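Local coordinates for CLIP-associating protein (PDB 4G3A), which tracks microtubule plus ends and stabilises dynamic microtubules for mitotic spindle formation and kinetochore attachment, its N-terminal TOG domain forming this chain, at residues F49-L54 with S82-Y87; H94-L99 with D130-S135; E147-I152 with V182-A187; V153-E158 with Q162-R167; E194-K197 with R202-P205. One frame throughout, in Å; residues are numbered along the deposited sequence.

Interaction 1 (F49-L54 with S82-Y87)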
# COMPACT_ATOMS: atom_id res chain seq x y z
N PHE A 49 -1.53 -8.43 -21.67
CA PHE A 49 -1.82 -9.86 -21.52
C PHE A 49 -1.25 -10.41 -20.22
O PHE A 49 -1.87 -11.27 -19.58
CB PHE A 49 -1.27 -10.66 -22.70
CG PHE A 49 -2.09 -10.56 -23.95
CD1 PHE A 49 -3.45 -10.83 -23.92
CD2 PHE A 49 -1.50 -10.23 -25.16
CE1 PHE A 49 -4.20 -10.75 -25.08
CE2 PHE A 49 -2.25 -10.15 -26.31
CZ PHE A 49 -3.60 -10.41 -26.27
N LEU A 50 -0.07 -9.94 -19.83
CA LEU A 50 0.52 -10.39 -18.58
C LEU A 50 -0.26 -9.82 -17.41
O LEU A 50 -0.52 -10.52 -16.43
CB LEU A 50 1.99 -10.00 -18.49
CG LEU A 50 2.64 -10.41 -17.16
CD1 LEU A 50 2.50 -11.91 -16.94
CD2 LEU A 50 4.09 -9.99 -17.10
N ILE A 51 -0.63 -8.55 -17.53
CA ILE A 51 -1.44 -7.89 -16.50
C ILE A 51 -2.75 -8.62 -16.28
O ILE A 51 -3.13 -8.91 -15.15
CB ILE A 51 -1.77 -6.44 -16.88
CG1 ILE A 51 -0.48 -5.65 -17.08
CG2 ILE A 51 -2.67 -5.80 -15.81
CD1 ILE A 51 0.40 -5.58 -15.82
N ASP A 52 -3.44 -8.94 -17.38
CA ASP A 52 -4.70 -9.66 -17.31
C ASP A 52 -4.48 -11.02 -16.65
O ASP A 52 -5.30 -11.47 -15.85
CB ASP A 52 -5.30 -9.84 -18.71
CG ASP A 52 -5.61 -8.52 -19.39
OD1 ASP A 52 -5.77 -7.50 -18.69
OD2 ASP A 52 -5.69 -8.51 -20.64
N GLY A 53 -3.37 -11.66 -16.98
CA GLY A 53 -3.05 -12.98 -16.45
C GLY A 53 -2.82 -12.97 -14.95
O GLY A 53 -3.18 -13.92 -14.25
N LEU A 54 -2.19 -11.91 -14.45
CA LEU A 54 -1.87 -11.82 -13.03
C LEU A 54 -3.13 -11.61 -12.18
O LEU A 54 -3.16 -11.95 -11.00
CB LEU A 54 -0.89 -10.67 -12.78
CG LEU A 54 0.54 -10.87 -13.30
CD1 LEU A 54 1.32 -9.57 -13.22
CD2 LEU A 54 1.23 -11.97 -12.52
N SER A 82 6.80 4.89 -14.88
CA SER A 82 5.56 5.62 -15.15
C SER A 82 4.67 4.88 -16.15
O SER A 82 3.46 5.09 -16.18
CB SER A 82 5.84 7.06 -15.61
OG SER A 82 6.49 7.10 -16.87
N ASP A 83 5.27 4.03 -16.97
CA ASP A 83 4.50 3.29 -17.96
C ASP A 83 3.48 2.36 -17.30
O ASP A 83 2.42 2.08 -17.86
CB ASP A 83 5.42 2.53 -18.93
CG ASP A 83 6.22 3.47 -19.82
OD1 ASP A 83 5.71 4.56 -20.16
OD2 ASP A 83 7.36 3.13 -20.18
N PHE A 84 3.79 1.90 -16.09
CA PHE A 84 2.88 1.03 -15.35
C PHE A 84 1.54 1.70 -15.05
O PHE A 84 0.55 1.02 -14.80
CB PHE A 84 3.51 0.57 -14.03
CG PHE A 84 2.71 -0.51 -13.34
CD1 PHE A 84 1.72 -0.18 -12.42
CD2 PHE A 84 2.96 -1.85 -13.62
CE1 PHE A 84 0.99 -1.17 -11.79
CE2 PHE A 84 2.23 -2.85 -13.00
CZ PHE A 84 1.25 -2.52 -12.08
N ASN A 85 1.51 3.03 -15.09
CA ASN A 85 0.34 3.75 -14.59
C ASN A 85 -0.90 3.47 -15.43
O ASN A 85 -2.01 3.82 -15.04
CB ASN A 85 0.60 5.26 -14.49
CG ASN A 85 -0.37 5.95 -13.55
OD1 ASN A 85 -0.81 5.37 -12.56
ND2 ASN A 85 -0.71 7.20 -13.87
N ALA A 86 -0.71 2.80 -16.56
CA ALA A 86 -1.82 2.36 -17.39
C ALA A 86 -2.64 1.29 -16.68
O ALA A 86 -3.80 1.06 -17.00
CB ALA A 86 -1.32 1.84 -18.72
N TYR A 87 -2.03 0.63 -15.70
CA TYR A 87 -2.66 -0.52 -15.05
C TYR A 87 -3.08 -0.24 -13.61
O TYR A 87 -3.78 -1.05 -12.99
CB TYR A 87 -1.71 -1.71 -15.11
CG TYR A 87 -1.17 -1.95 -16.50
CD1 TYR A 87 -2.01 -2.39 -17.52
CD2 TYR A 87 0.16 -1.73 -16.81
CE1 TYR A 87 -1.53 -2.60 -18.80
CE2 TYR A 87 0.65 -1.94 -18.09
CZ TYR A 87 -0.20 -2.38 -19.08
OH TYR A 87 0.26 -2.60 -20.36

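Interaction 2 (H94-L99 with D130-S135)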
# COMPACT_ATOMS: atom_id res chain seq x y z
N HIS A 94 -7.58 -4.20 -5.76
CA HIS A 94 -7.36 -5.52 -5.17
C HIS A 94 -6.13 -5.58 -4.26
O HIS A 94 -6.06 -6.39 -3.34
CB HIS A 94 -7.31 -6.58 -6.28
CG HIS A 94 -8.51 -6.55 -7.15
ND1 HIS A 94 -8.50 -5.98 -8.41
CD2 HIS A 94 -9.78 -6.94 -6.93
CE1 HIS A 94 -9.71 -6.07 -8.93
NE2 HIS A 94 -10.51 -6.64 -8.05
N VAL A 95 -5.16 -4.72 -4.54
CA VAL A 95 -4.02 -4.55 -3.66
C VAL A 95 -4.51 -4.00 -2.32
O VAL A 95 -4.08 -4.45 -1.26
CB VAL A 95 -3.00 -3.59 -4.25
CG1 VAL A 95 -1.86 -3.37 -3.27
CG2 VAL A 95 -2.48 -4.17 -5.58
N ILE A 96 -5.41 -3.04 -2.39
CA ILE A 96 -6.04 -2.49 -1.19
C ILE A 96 -6.66 -3.60 -0.35
O ILE A 96 -6.38 -3.70 0.85
CB ILE A 96 -7.11 -1.44 -1.56
CG1 ILE A 96 -6.44 -0.17 -2.08
CG2 ILE A 96 -8.02 -1.14 -0.34
CD1 ILE A 96 -7.41 0.86 -2.62
N ASP A 97 -7.50 -4.43 -0.97
CA ASP A 97 -8.11 -5.56 -0.27
C ASP A 97 -7.06 -6.45 0.40
O ASP A 97 -7.31 -6.97 1.48
CB ASP A 97 -8.96 -6.40 -1.23
CG ASP A 97 -10.28 -5.73 -1.57
OD1 ASP A 97 -10.68 -4.78 -0.87
OD2 ASP A 97 -10.92 -6.16 -2.55
N ARG A 98 -5.91 -6.62 -0.22
CA ARG A 98 -4.87 -7.47 0.36
C ARG A 98 -4.18 -6.82 1.57
O ARG A 98 -3.46 -7.50 2.32
CB ARG A 98 -3.83 -7.84 -0.69
CG ARG A 98 -4.35 -8.74 -1.81
CD ARG A 98 -4.66 -10.15 -1.30
NE ARG A 98 -5.36 -10.95 -2.31
CZ ARG A 98 -5.67 -12.24 -2.17
NH1 ARG A 98 -5.35 -12.89 -1.06
NH2 ARG A 98 -6.31 -12.87 -3.15
N LEU A 99 -4.40 -5.53 1.77
CA LEU A 99 -3.88 -4.91 2.99
C LEU A 99 -4.58 -5.56 4.17
O LEU A 99 -4.04 -5.57 5.27
CB LEU A 99 -4.13 -3.39 3.00
CG LEU A 99 -3.35 -2.58 1.97
CD1 LEU A 99 -3.81 -1.13 2.01
CD2 LEU A 99 -1.84 -2.69 2.21
N ASP A 130 -3.88 9.95 -1.58
CA ASP A 130 -5.24 10.46 -1.75
C ASP A 130 -6.16 9.39 -2.33
O ASP A 130 -7.29 9.20 -1.88
CB ASP A 130 -5.28 11.68 -2.68
CG ASP A 130 -4.70 12.94 -2.05
OD1 ASP A 130 -4.12 12.88 -0.95
OD2 ASP A 130 -4.83 14.01 -2.68
N LYS A 131 -5.68 8.69 -3.35
CA LYS A 131 -6.47 7.65 -3.99
C LYS A 131 -6.77 6.52 -3.00
O LYS A 131 -7.89 6.02 -2.93
CB LYS A 131 -5.73 7.09 -5.22
CG LYS A 131 -6.54 6.10 -6.01
CD LYS A 131 -7.81 6.75 -6.58
CE LYS A 131 -8.43 5.88 -7.70
NZ LYS A 131 -9.73 6.48 -8.13
N LEU A 132 -5.77 6.13 -2.23
CA LEU A 132 -5.98 5.09 -1.22
C LEU A 132 -7.01 5.56 -0.20
O LEU A 132 -7.83 4.77 0.27
CB LEU A 132 -4.67 4.78 -0.51
CG LEU A 132 -3.60 4.09 -1.36
CD1 LEU A 132 -2.30 4.01 -0.58
CD2 LEU A 132 -4.06 2.71 -1.74
N ALA A 133 -6.90 6.82 0.19
CA ALA A 133 -7.74 7.38 1.26
C ALA A 133 -9.21 7.16 0.93
O ALA A 133 -10.02 6.81 1.80
CB ALA A 133 -7.46 8.85 1.44
N THR A 134 -9.55 7.37 -0.34
CA THR A 134 -10.92 7.20 -0.79
C THR A 134 -11.49 5.83 -0.42
O THR A 134 -12.65 5.72 -0.03
CB THR A 134 -11.03 7.45 -2.31
OG1 THR A 134 -10.73 8.83 -2.57
CG2 THR A 134 -12.44 7.14 -2.82
N SER A 135 -10.67 4.79 -0.54
CA SER A 135 -11.14 3.43 -0.31
C SER A 135 -10.83 2.91 1.09
O SER A 135 -11.45 1.96 1.56
CB SER A 135 -10.52 2.47 -1.33
OG SER A 135 -10.87 2.79 -2.66

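Interaction 3 (E147-I152 with V182-A187)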
# COMPACT_ATOMS: atom_id res chain seq x y z
N GLU A 147 -3.72 -0.72 8.28
CA GLU A 147 -2.60 -0.78 7.35
C GLU A 147 -2.46 0.54 6.60
O GLU A 147 -1.35 1.05 6.41
CB GLU A 147 -2.75 -1.95 6.38
CG GLU A 147 -2.49 -3.32 6.99
CD GLU A 147 -1.02 -3.54 7.32
OE1 GLU A 147 -0.16 -2.85 6.72
OE2 GLU A 147 -0.73 -4.39 8.18
N PHE A 148 -3.59 1.11 6.17
CA PHE A 148 -3.54 2.35 5.43
C PHE A 148 -2.92 3.49 6.25
O PHE A 148 -2.13 4.27 5.71
CB PHE A 148 -4.92 2.76 4.89
CG PHE A 148 -4.92 4.13 4.28
CD1 PHE A 148 -4.05 4.44 3.24
CD2 PHE A 148 -5.77 5.13 4.77
CE1 PHE A 148 -4.02 5.71 2.69
CE2 PHE A 148 -5.75 6.41 4.21
CZ PHE A 148 -4.88 6.69 3.18
N LEU A 149 -3.26 3.57 7.54
CA LEU A 149 -2.62 4.56 8.41
C LEU A 149 -1.11 4.36 8.37
O LEU A 149 -0.36 5.33 8.31
CB LEU A 149 -3.16 4.49 9.84
CG LEU A 149 -4.62 4.95 9.98
CD1 LEU A 149 -5.19 4.61 11.35
CD2 LEU A 149 -4.78 6.45 9.69
N GLN A 150 -0.67 3.11 8.35
CA GLN A 150 0.76 2.82 8.31
C GLN A 150 1.36 3.22 6.96
O GLN A 150 2.51 3.67 6.90
CB GLN A 150 1.02 1.34 8.61
CG GLN A 150 2.49 0.96 8.66
CD GLN A 150 3.20 1.58 9.85
OE1 GLN A 150 4.26 2.20 9.70
NE2 GLN A 150 2.63 1.41 11.04
N THR A 151 0.59 3.07 5.89
CA THR A 151 1.05 3.51 4.57
C THR A 151 1.31 5.01 4.60
O THR A 151 2.29 5.49 4.02
CB THR A 151 -0.00 3.22 3.47
OG1 THR A 151 -0.32 1.82 3.45
CG2 THR A 151 0.52 3.66 2.11
N ILE A 152 0.42 5.76 5.24
CA ILE A 152 0.62 7.20 5.38
C ILE A 152 1.90 7.49 6.14
O ILE A 152 2.72 8.34 5.74
CB ILE A 152 -0.55 7.85 6.15
CG1 ILE A 152 -1.84 7.78 5.33
CG2 ILE A 152 -0.20 9.29 6.52
CD1 ILE A 152 -3.07 8.27 6.10
N VAL A 182 -10.13 -1.51 18.53
CA VAL A 182 -9.06 -0.93 19.34
C VAL A 182 -7.75 -0.80 18.56
O VAL A 182 -7.03 0.18 18.71
CB VAL A 182 -8.83 -1.69 20.68
CG1 VAL A 182 -8.32 -3.09 20.42
CG2 VAL A 182 -7.86 -0.92 21.57
N ASN A 183 -7.46 -1.78 17.70
CA ASN A 183 -6.23 -1.74 16.90
C ASN A 183 -6.13 -0.50 16.02
O ASN A 183 -5.05 0.05 15.81
CB ASN A 183 -6.11 -2.98 16.01
CG ASN A 183 -6.14 -4.26 16.79
OD1 ASN A 183 -7.15 -4.61 17.40
ND2 ASN A 183 -5.02 -4.98 16.79
N VAL A 184 -7.27 -0.07 15.49
CA VAL A 184 -7.32 1.12 14.66
C VAL A 184 -7.24 2.39 15.51
O VAL A 184 -6.49 3.31 15.18
CB VAL A 184 -8.58 1.13 13.78
CG1 VAL A 184 -8.68 2.45 13.05
CG2 VAL A 184 -8.52 -0.04 12.77
N ARG A 185 -7.99 2.44 16.61
CA ARG A 185 -7.92 3.60 17.51
C ARG A 185 -6.47 3.86 17.89
O ARG A 185 -5.99 4.99 17.82
CB ARG A 185 -8.79 3.41 18.76
CG ARG A 185 -10.29 3.36 18.49
CD ARG A 185 -11.14 3.50 19.79
NE ARG A 185 -10.90 2.40 20.71
CZ ARG A 185 -11.59 1.25 20.73
NH1 ARG A 185 -12.59 1.05 19.88
NH2 ARG A 185 -11.28 0.31 21.61
N GLU A 186 -5.76 2.80 18.29
CA GLU A 186 -4.36 2.92 18.68
C GLU A 186 -3.42 3.29 17.53
O GLU A 186 -2.47 4.05 17.72
CB GLU A 186 -3.89 1.65 19.39
CG GLU A 186 -4.52 1.50 20.77
CD GLU A 186 -3.99 0.33 21.57
OE1 GLU A 186 -3.45 -0.61 20.95
OE2 GLU A 186 -4.12 0.34 22.81
N ALA A 187 -3.70 2.78 16.33
CA ALA A 187 -2.94 3.14 15.13
C ALA A 187 -3.12 4.61 14.78
O ALA A 187 -2.19 5.28 14.34
CB ALA A 187 -3.39 2.28 13.96

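Interaction 4 (V153-E158 with Q162-R167)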
# COMPACT_ATOMS: atom_id res chain seq x y z
N VAL A 153 2.08 6.80 7.25
CA VAL A 153 3.28 7.00 8.09
C VAL A 153 4.55 6.73 7.27
O VAL A 153 5.49 7.54 7.29
CB VAL A 153 3.24 6.12 9.35
CG1 VAL A 153 4.62 6.04 10.00
CG2 VAL A 153 2.22 6.68 10.36
N ASN A 154 4.56 5.62 6.54
CA ASN A 154 5.74 5.24 5.76
C ASN A 154 6.03 6.25 4.66
O ASN A 154 7.18 6.61 4.43
CB ASN A 154 5.59 3.85 5.15
CG ASN A 154 5.51 2.74 6.19
OD1 ASN A 154 5.03 1.65 5.90
ND2 ASN A 154 5.97 3.03 7.40
N ALA A 155 4.98 6.69 3.97
CA ALA A 155 5.12 7.68 2.90
C ALA A 155 5.67 9.03 3.41
O ALA A 155 6.51 9.67 2.77
CB ALA A 155 3.80 7.89 2.21
N LEU A 156 5.18 9.45 4.57
CA LEU A 156 5.68 10.67 5.21
C LEU A 156 7.14 10.50 5.60
O LEU A 156 7.98 11.37 5.33
CB LEU A 156 4.83 10.99 6.45
CG LEU A 156 4.89 12.39 7.05
CD1 LEU A 156 4.42 13.43 6.03
CD2 LEU A 156 4.06 12.47 8.34
N HIS A 157 7.45 9.39 6.25
CA HIS A 157 8.82 9.16 6.67
C HIS A 157 9.75 9.11 5.46
O HIS A 157 10.87 9.60 5.52
CB HIS A 157 8.92 7.89 7.51
CG HIS A 157 8.38 8.05 8.91
ND1 HIS A 157 8.19 9.28 9.49
CD2 HIS A 157 8.00 7.12 9.83
CE1 HIS A 157 7.70 9.11 10.72
NE2 HIS A 157 7.58 7.82 10.94
N GLU A 158 9.28 8.56 4.34
CA GLU A 158 10.15 8.38 3.17
C GLU A 158 10.27 9.64 2.32
O GLU A 158 11.34 9.93 1.78
CB GLU A 158 9.68 7.20 2.31
CG GLU A 158 10.15 5.85 2.83
CD GLU A 158 9.35 4.69 2.25
OE1 GLU A 158 9.26 4.57 1.01
OE2 GLU A 158 8.82 3.89 3.05
N GLN A 162 7.66 17.83 1.77
CA GLN A 162 7.94 18.36 0.43
C GLN A 162 7.02 17.74 -0.63
O GLN A 162 6.66 18.39 -1.61
CB GLN A 162 9.40 18.05 0.08
CG GLN A 162 10.01 18.87 -1.04
CD GLN A 162 11.39 18.34 -1.47
OE1 GLN A 162 11.95 17.43 -0.85
NE2 GLN A 162 11.93 18.92 -2.54
N GLN A 163 6.66 16.48 -0.44
CA GLN A 163 5.83 15.79 -1.42
C GLN A 163 4.51 15.32 -0.83
O GLN A 163 3.62 14.88 -1.57
CB GLN A 163 6.57 14.60 -2.02
CG GLN A 163 7.58 14.96 -3.09
CD GLN A 163 8.08 13.73 -3.83
OE1 GLN A 163 9.06 13.10 -3.42
NE2 GLN A 163 7.40 13.36 -4.91
N LEU A 164 4.38 15.36 0.49
CA LEU A 164 3.16 14.90 1.11
C LEU A 164 2.65 15.92 2.11
O LEU A 164 3.29 16.17 3.13
CB LEU A 164 3.36 13.55 1.79
CG LEU A 164 2.08 12.72 1.87
CD1 LEU A 164 1.69 12.23 0.48
CD2 LEU A 164 2.23 11.55 2.83
N SER A 165 1.50 16.50 1.79
CA SER A 165 0.82 17.43 2.69
C SER A 165 -0.29 16.68 3.42
O SER A 165 -1.24 16.22 2.78
CB SER A 165 0.24 18.59 1.90
OG SER A 165 -0.68 19.33 2.69
N VAL A 166 -0.16 16.56 4.73
CA VAL A 166 -1.11 15.77 5.51
C VAL A 166 -2.15 16.62 6.23
O VAL A 166 -2.97 16.08 6.98
CB VAL A 166 -0.39 14.88 6.54
CG1 VAL A 166 0.33 13.74 5.83
CG2 VAL A 166 0.57 15.70 7.37
N ARG A 167 -2.13 17.93 6.02
CA ARG A 167 -3.08 18.80 6.70
C ARG A 167 -4.53 18.31 6.51
O ARG A 167 -5.29 18.21 7.47
CB ARG A 167 -2.95 20.25 6.23
CG ARG A 167 -4.25 21.03 6.35
CD ARG A 167 -4.07 22.51 6.07
NE ARG A 167 -3.59 23.23 7.24
CZ ARG A 167 -4.36 23.61 8.26
NH1 ARG A 167 -5.66 23.32 8.24
NH2 ARG A 167 -3.84 24.27 9.28

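Interaction 5 (E194-K197 with R202-P205)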
# COMPACT_ATOMS: atom_id res chain seq x y z
N GLU A 194 3.36 10.32 14.67
CA GLU A 194 4.31 10.32 13.55
C GLU A 194 4.21 11.60 12.72
O GLU A 194 5.22 12.14 12.27
CB GLU A 194 4.10 9.09 12.65
CG GLU A 194 4.06 7.76 13.37
CD GLU A 194 5.38 7.38 14.03
OE1 GLU A 194 6.44 7.95 13.68
OE2 GLU A 194 5.36 6.48 14.91
N ILE A 195 2.98 12.08 12.51
CA ILE A 195 2.77 13.33 11.78
C ILE A 195 3.35 14.51 12.58
O ILE A 195 3.93 15.44 12.03
CB ILE A 195 1.28 13.58 11.47
CG1 ILE A 195 0.82 12.71 10.29
CG2 ILE A 195 1.05 15.06 11.19
CD1 ILE A 195 -0.72 12.71 10.10
N TYR A 196 3.21 14.46 13.89
CA TYR A 196 3.83 15.50 14.72
C TYR A 196 5.33 15.63 14.44
O TYR A 196 5.88 16.74 14.42
CB TYR A 196 3.58 15.25 16.20
CG TYR A 196 4.29 16.25 17.11
CD1 TYR A 196 3.77 17.52 17.32
CD2 TYR A 196 5.47 15.92 17.73
CE1 TYR A 196 4.42 18.44 18.15
CE2 TYR A 196 6.14 16.82 18.55
CZ TYR A 196 5.61 18.08 18.76
OH TYR A 196 6.28 18.97 19.57
N LYS A 197 6.00 14.51 14.21
CA LYS A 197 7.44 14.54 13.96
C LYS A 197 7.80 15.39 12.75
O LYS A 197 8.87 15.99 12.70
CB LYS A 197 8.02 13.14 13.84
CG LYS A 197 8.02 12.37 15.15
CD LYS A 197 8.34 10.91 14.93
CE LYS A 197 8.14 10.10 16.21
NZ LYS A 197 8.39 8.65 15.98
N ARG A 202 2.50 23.19 15.51
CA ARG A 202 1.32 23.77 14.89
C ARG A 202 0.19 22.75 14.83
O ARG A 202 -0.97 23.10 14.59
CB ARG A 202 1.62 24.28 13.48
CG ARG A 202 1.53 23.20 12.41
CD ARG A 202 1.34 23.79 11.01
NE ARG A 202 2.60 24.22 10.42
CZ ARG A 202 2.71 24.80 9.22
NH1 ARG A 202 1.63 25.01 8.49
NH2 ARG A 202 3.90 25.16 8.77
N LEU A 203 0.52 21.48 15.06
CA LEU A 203 -0.48 20.41 15.04
C LEU A 203 -1.39 20.52 16.26
O LEU A 203 -2.56 20.14 16.20
CB LEU A 203 0.20 19.04 15.00
CG LEU A 203 -0.72 17.82 15.01
CD1 LEU A 203 -1.66 17.86 13.82
CD2 LEU A 203 0.07 16.52 15.02
N ARG A 204 -0.86 21.07 17.36
CA ARG A 204 -1.59 21.13 18.62
C ARG A 204 -2.89 21.95 18.56
O ARG A 204 -3.95 21.46 18.93
CB ARG A 204 -0.66 21.59 19.77
CG ARG A 204 0.75 21.01 19.65
CD ARG A 204 1.72 21.50 20.74
NE ARG A 204 1.61 20.65 21.92
CZ ARG A 204 2.58 19.87 22.38
NH1 ARG A 204 3.76 19.85 21.80
NH2 ARG A 204 2.36 19.13 23.46
N PRO A 205 -2.81 23.21 18.09
CA PRO A 205 -4.04 24.00 17.94
C PRO A 205 -4.92 23.50 16.79
O PRO A 205 -6.13 23.72 16.81
CB PRO A 205 -3.51 25.41 17.63
CG PRO A 205 -2.13 25.18 17.08
CD PRO A 205 -1.60 24.02 17.86

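Interaction 1 (F49-L54 with S82-Y87)
Ile51, on helix 47-58, faces Tyr87, the last residue of the turn that leads into helix 88-98, and the CA atoms of these two residues lie 7.6 Å apart, the nearest approach of the two backbones. The side chain of Ile51 crosses one face of the Tyr87 ring at a slant. Its CG1 methylene sits almost exactly above the ring centre, 3.6 Å from the centroid and only 9° off the ring normal, a clear CH-pi contact. Its two methyls flank the CG end of the ring, CG2 beside the CD1 rim, 3.9 Å from Tyr87 CD1, and Ile51 CD1 toward the CD2 rim, 4.0 Å from Tyr87 CD2. Placing CG1 anti to the carbonyl carbon (chi1 -59°) brings both branches of Ile51 to the tyrosine. The opposite face of the ring is covered by CB of Ala86, the residue just before it, and the ring is thereby held between two aliphatic groups. Phe84 adds a looser touch, its CE2 standing 4.3 Å from Ile51 CD1. Phe73 of helix 63-80 packs on Ile51, Leu54 and Phe84, tying the turn to both helices of the first HEAT repeat. No hydrogen bond crosses between 49-54 and 82-87: the join between the first repeat and the entry to the second depends here on aliphatic-aromatic packing, with dispersion and a CH-pi interaction supplying the attraction.

Interaction 2 (H94-L99 with D130-S135)
Ile96 and Leu132 slide past one another in opposite directions, bringing together helix 88-98, in the second HEAT repeat, and helix 125-136, further along this TOG domain. The contact is therefore packing between two helices of the HEAT-repeat solenoid. Ile96 presents its longer branch: CG1, anti to the carbonyl carbon (chi1 -72°), continues into an extended CD1 (chi2 173°), and this arm runs alongside the end of Leu132. Leu132 meets it with one methyl, CD2, which lies 3.8 Å from Ile96 CG1 and 3.9 Å from Ile96 CD1, so a single methyl rests against the last two carbons of the isoleucine. The other methyl, Leu132 CD1, is turned toward helix 142-159, where Thr151 receives it, and Phe148 of that helix packs on Leu132 as well. Beyond the leucine, the tip of Ile96 passes on to Ser135, one turn further along helix 125-136. Between 94-99 and 130-135 the backbones come closest at Ile96 and Leu132, whose CA atoms are 7.6 Å apart. A polar link lies nearby, where Asp97 OD1 accepts a hydrogen bond from His139 NE2, joining helix 88-98 to the loop after helix 125-136. At the serine the touch is made through carbon, with Ile96 CD1 3.7 Å from Ser135 CB and 4.0 Å from its OG.

Interaction 3 (E147-I152 with V182-A187)
Leu149 against Ala187 is a small helix-to-helix contact made by apolar side chains between helix 142-159 and helix 182-199, the latter in the third HEAT repeat, and it joins two helices of the TOG-domain solenoid. The approach of the backbones is close, with the CA atoms of Leu149 and Ala187 6.9 Å apart, and the short alanine side chain lets the leucine methyl touch the backbone. One methyl does nearly all the touching. The leucine CG stands anti to its carbonyl carbon (chi1 -69°), beside the backbone N, and this sends CD1 across to the other helix. There it meets Ala187 CB at 3.9 Å and also lies 4.0 Å from the carbonyl carbon C of Ala187, so the methyl rests on the helix backbone as much as on the short side chain. Val184, one turn earlier, borders the same methyl more loosely. Around this point Leu176, in the loop before helix 182-199, packs on Leu149, while Val184 also touches Ala142 and Arg145 at the start of helix 142-159. Elsewhere helix 142-159 meets earlier parts of the chain: Phe148 packs on Cys136 and meets Phe137 edge-to-face, and Thr151 OG1 is hydrogen-bonded to Gln111. At the edge toward Val184, Leu149 CD1 stands 4.2 Å from the backbone O of Val184 and 4.4 Å from its CG1 methyl.

Interaction 4 (V153-E158 with Q162-R167)
Leu164 and Val166, two residues apart in the loop that follows helix 142-159, both point back at that helix and meet Ala155 and Leu156 there. Leu164 comes in with its CD2 methyl, which settles beside the helix backbone: it is 4.0 Å from Ala155 CB and equally 4.0 Å from the backbone N of Leu156. The side chain of Leu156 lies next to it and bridges the two loop residues with a single methyl, CD1, 4.3 Å from Leu164 CD2 and 4.1 Å from Val166 CG1. The valine and this leucine cross at about a right angle. Leu156 reaches the loop because its CG is anti to the backbone N (chi1 -163°), which carries the end of the side chain nearer than its root. Leu164 and Ser165 are extended, and Ser165, between the two apolar residues, turns the other way. The carbonyl O of Leu164 is buried here without a polar partner, with Leu156 CD1 4.1 Å away. Further out, Ser165 N donates to Gln126 OE1, fixing the loop to helix 125-136, whose Ile129 packs on both Ala155 and Leu164. From the side of helix 182-199, Ile195 packs on Leu156 and Val166. The loop thus folds back over the helix it has just left and is covered by helices before and after it, an inter-helix loop of the HEAT-repeat solenoid of this TOG domain, here at the entry to the third repeat.

Interaction 5 (E194-K197 with R202-P205)
Leu203 reaches back to helix 182-199 and lays its CD2 methyl against Tyr196, 3.9 Å from both CA and CB of the tyrosine. Leu203 CD2 also comes within 4.2 Å of Ile195 CG2. That methyl therefore touches the CG2 methyl of Ile195 as well as the CA and CB of Tyr196, and it meets the Tyr196 ring at the edge, near the ring plane. Tyr196 has CG anti to its backbone N (chi1 176°), which swings the ring out toward helix 203-208. The short connection between these helices lies at the end of the third HEAT repeat and leads toward the last helix of the chain, 215-229, whose Phe225 stacks on the Tyr196 ring and packs on Leu203 and Arg204. Arg204 passes the phenol obliquely: its chain is bent at chi3 (87°), and the guanidinium plane stands 87° from the ring plane. Its NH1 is 3.5 Å from Tyr196 OH, but the angle is poor for a hydrogen bond. Both groups instead use the same acceptor, Asp201 OD1, which is hydrogen-bonded to Tyr196 OH and salt-bridged to Arg204 NH1. Arg204 NE and NH2 form salt bridges to Glu222 and Asp226 of helix 215-229, so three acidic residues fix the turn of the guanidinium. Within the earlier helix, Lys197 NZ pairs with Glu194 OE1 from above the carboxylate plane at 3.1 Å.

In the fold
The contacts are spread along the helical solenoid, interaction 4 falling between the two segments of interaction 3 in the sequence, and interactions 1 and 5, the farthest apart, have centres 38 Å from each other. Interaction 1 stands clear of the rest, about 8 Å from interaction 2 at the nearest atoms. From there on, touching contacts alternate with shared helices: interaction 2 meets interaction 3 where Ala133 CA lies 3.5 Å from Phe148 CZ, interactions 3 and 4 use successive parts of helix 142-159, and interaction 4 meets interaction 5 through a probable hydrogen bond of 3.0 Å between His157 NE2 and Glu194 OE1. Interactions 3 and 5 share helix 182-199, with centres 17 Å apart.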